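Local coordinates for sulfate adenylyltransferase, adenylylsulfate kinase (Thiobacillus denitrificans, PDB 3CR8), which probably phosphorylates adenosine 5'-phosphosulfate with ATP, giving 3'-phosphoadenylyl sulfate, the kinase step in making activated sulfate, at residues A[193-201]-A[228-239]. Residues are numbered along the deposited sequence; the frame is centred on the assembly and turned at random.
Sequences NLLLHPQVG and TTQLSLLPAPPP
The parallel strands 193-196 and 229-231 pair side by side, their short axes 17° apart and 4.6 Å at closest approach, with L194, L195 and L196 facing T229, Q230 and L231. Four backbone bonds set the register: L194 N to T228 O (2.7 Å), Q230 N to L194 O, L196 N to Q230 O and S232 N to L196 O. On one face, L196 CD1 meets T229 CG2 at 3.9 Å while L196 CB packs on L231 CD1; on the other, L195 CD1 reaches Q230 CB. Helix 210-220 connects the strands, a beta-alpha-beta crossover at the edge of the five-stranded parallel sheet of the ATP sulfurylase-like domain, and its L218 and F217 touch L231 and P198. Past the strands the H197 ring is sandwiched: L234 CB makes a CH-pi contact over one face, 3.9 Å from the centroid and 3° off the normal, L195 CD2 lies over the opposite face, and F256 meets it edge-to-face. Its ND1 gives S232 O a weak bond (3.4 Å). L234 N bonds P198 O weakly and V200 N bonds L234 O (2.9 Å), a single bridge at Q199 and L234; G201 N then bonds A236 O (2.7 Å). The bent Q199 chain lies beside L234 CD1 and runs antiparallel to the P238 side chain, OE1 3.6 Å from P238 CB.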
# COMPACT_ATOMS: atom_id res chain seq x y z
N ASN A 193 21.78 7.52 30.39
CA ASN A 193 20.36 7.57 30.04
C ASN A 193 20.01 8.96 29.52
O ASN A 193 20.76 9.91 29.73
CB ASN A 193 19.49 7.21 31.24
CG ASN A 193 19.89 5.88 31.88
OD1 ASN A 193 19.27 4.85 31.62
ND2 ASN A 193 20.93 5.90 32.71
N LEU A 194 18.89 9.08 28.82
CA LEU A 194 18.57 10.33 28.13
C LEU A 194 17.26 10.87 28.63
O LEU A 194 16.27 10.13 28.73
CB LEU A 194 18.47 10.11 26.63
CG LEU A 194 18.04 11.33 25.83
CD1 LEU A 194 19.11 12.38 25.90
CD2 LEU A 194 17.73 10.96 24.38
N LEU A 195 17.29 12.17 28.95
CA LEU A 195 16.12 12.92 29.39
C LEU A 195 15.74 14.00 28.35
O LEU A 195 16.48 14.97 28.11
CB LEU A 195 16.36 13.53 30.77
CG LEU A 195 15.24 14.46 31.26
CD1 LEU A 195 13.97 13.65 31.48
CD2 LEU A 195 15.60 15.20 32.51
N LEU A 196 14.59 13.82 27.71
CA LEU A 196 14.07 14.86 26.83
C LEU A 196 13.28 15.79 27.71
O LEU A 196 12.26 15.40 28.31
CB LEU A 196 13.18 14.23 25.77
CG LEU A 196 13.89 13.16 24.92
CD1 LEU A 196 12.92 12.41 24.03
CD2 LEU A 196 14.98 13.82 24.08
N HIS A 197 13.77 17.03 27.79
CA HIS A 197 13.30 17.98 28.79
C HIS A 197 12.93 19.29 28.12
O HIS A 197 13.58 20.28 28.33
CB HIS A 197 14.44 18.21 29.80
CG HIS A 197 14.00 18.40 31.22
ND1 HIS A 197 12.77 18.00 31.68
CD2 HIS A 197 14.66 18.91 32.29
CE1 HIS A 197 12.67 18.28 32.97
NE2 HIS A 197 13.81 18.83 33.36
N PRO A 198 11.88 19.30 27.29
CA PRO A 198 11.55 20.50 26.50
C PRO A 198 11.05 21.68 27.36
O PRO A 198 10.16 21.50 28.20
CB PRO A 198 10.40 20.04 25.59
CG PRO A 198 10.33 18.58 25.72
CD PRO A 198 10.91 18.22 27.06
N GLN A 199 11.60 22.88 27.13
CA GLN A 199 11.11 24.06 27.82
C GLN A 199 9.64 24.35 27.50
O GLN A 199 9.23 24.39 26.34
CB GLN A 199 12.02 25.26 27.56
CG GLN A 199 13.05 25.43 28.64
CD GLN A 199 14.44 25.71 28.09
OE1 GLN A 199 14.61 25.97 26.89
NE2 GLN A 199 15.44 25.64 28.96
N VAL A 200 8.83 24.54 28.53
CA VAL A 200 7.40 24.52 28.30
C VAL A 200 6.56 25.71 28.82
O VAL A 200 5.33 25.72 28.74
CB VAL A 200 6.79 23.26 28.92
CG1 VAL A 200 5.47 23.56 29.61
CG2 VAL A 200 6.62 22.20 27.85
N GLY A 201 7.23 26.75 29.31
CA GLY A 201 6.55 27.88 29.89
C GLY A 201 5.80 28.83 28.98
O GLY A 201 6.36 29.43 28.08
N THR A 228 15.91 3.60 28.18
CA THR A 228 17.06 4.48 28.17
C THR A 228 16.69 5.98 28.06
O THR A 228 17.55 6.86 28.16
CB THR A 228 17.95 4.04 27.02
OG1 THR A 228 19.03 3.27 27.56
CG2 THR A 228 18.48 5.26 26.20
N THR A 229 15.41 6.26 27.89
CA THR A 229 14.97 7.59 27.56
C THR A 229 13.84 7.91 28.49
O THR A 229 13.14 7.00 28.90
CB THR A 229 14.45 7.62 26.12
OG1 THR A 229 15.46 7.06 25.26
CG2 THR A 229 14.11 9.04 25.69
N GLN A 230 13.68 9.20 28.81
CA GLN A 230 12.57 9.73 29.59
C GLN A 230 12.12 11.03 29.02
O GLN A 230 12.97 11.83 28.59
CB GLN A 230 13.00 10.01 31.03
CG GLN A 230 12.47 8.99 32.02
CD GLN A 230 10.96 9.06 32.12
OE1 GLN A 230 10.28 8.06 32.39
NE2 GLN A 230 10.42 10.24 31.88
N LEU A 231 10.80 11.26 29.02
CA LEU A 231 10.26 12.57 28.61
C LEU A 231 9.65 13.29 29.81
O LEU A 231 8.96 12.69 30.63
CB LEU A 231 9.23 12.45 27.48
CG LEU A 231 8.48 13.72 27.07
CD1 LEU A 231 9.36 14.71 26.33
CD2 LEU A 231 7.29 13.37 26.21
N SER A 232 9.93 14.57 29.95
CA SER A 232 9.38 15.30 31.07
C SER A 232 9.35 16.75 30.68
O SER A 232 10.07 17.15 29.79
CB SER A 232 10.23 15.09 32.31
OG SER A 232 9.45 15.25 33.46
N LEU A 233 8.51 17.55 31.32
CA LEU A 233 8.44 18.97 30.97
C LEU A 233 9.20 19.83 31.96
O LEU A 233 9.25 19.54 33.16
CB LEU A 233 6.99 19.45 30.84
CG LEU A 233 6.20 18.51 29.93
CD1 LEU A 233 4.73 18.85 29.94
CD2 LEU A 233 6.77 18.56 28.52
N LEU A 234 9.80 20.88 31.43
CA LEU A 234 10.59 21.83 32.19
C LEU A 234 9.90 23.19 32.15
O LEU A 234 10.00 23.92 31.16
CB LEU A 234 11.96 21.96 31.52
CG LEU A 234 13.13 22.64 32.22
CD1 LEU A 234 13.75 23.56 31.23
CD2 LEU A 234 12.68 23.45 33.41
N PRO A 235 9.22 23.56 33.24
CA PRO A 235 8.33 24.72 33.27
C PRO A 235 9.14 25.99 33.37
O PRO A 235 9.59 26.31 34.46
CB PRO A 235 7.54 24.53 34.57
CG PRO A 235 8.06 23.24 35.21
CD PRO A 235 9.39 22.98 34.57
N ALA A 236 9.32 26.70 32.27
CA ALA A 236 10.15 27.88 32.23
C ALA A 236 10.09 28.43 30.82
O ALA A 236 9.68 27.74 29.90
CB ALA A 236 11.53 27.54 32.70
N PRO A 237 10.52 29.68 30.64
CA PRO A 237 10.54 30.06 29.22
C PRO A 237 11.95 29.61 28.84
O PRO A 237 12.80 29.51 29.73
CB PRO A 237 10.46 31.60 29.23
CG PRO A 237 10.38 32.02 30.74
CD PRO A 237 10.72 30.80 31.55
N PRO A 238 12.19 29.32 27.55
CA PRO A 238 13.59 29.27 27.11
C PRO A 238 14.28 30.61 27.43
O PRO A 238 13.66 31.68 27.33
CB PRO A 238 13.47 29.09 25.59
CG PRO A 238 12.15 28.43 25.38
CD PRO A 238 11.24 28.91 26.49
N PRO A 239 15.55 30.56 27.85
CA PRO A 239 16.22 31.81 28.22
C PRO A 239 16.75 32.44 26.94
O PRO A 239 16.54 31.86 25.87
CB PRO A 239 17.41 31.34 29.06
CG PRO A 239 17.36 29.82 29.08
CD PRO A 239 16.45 29.41 27.97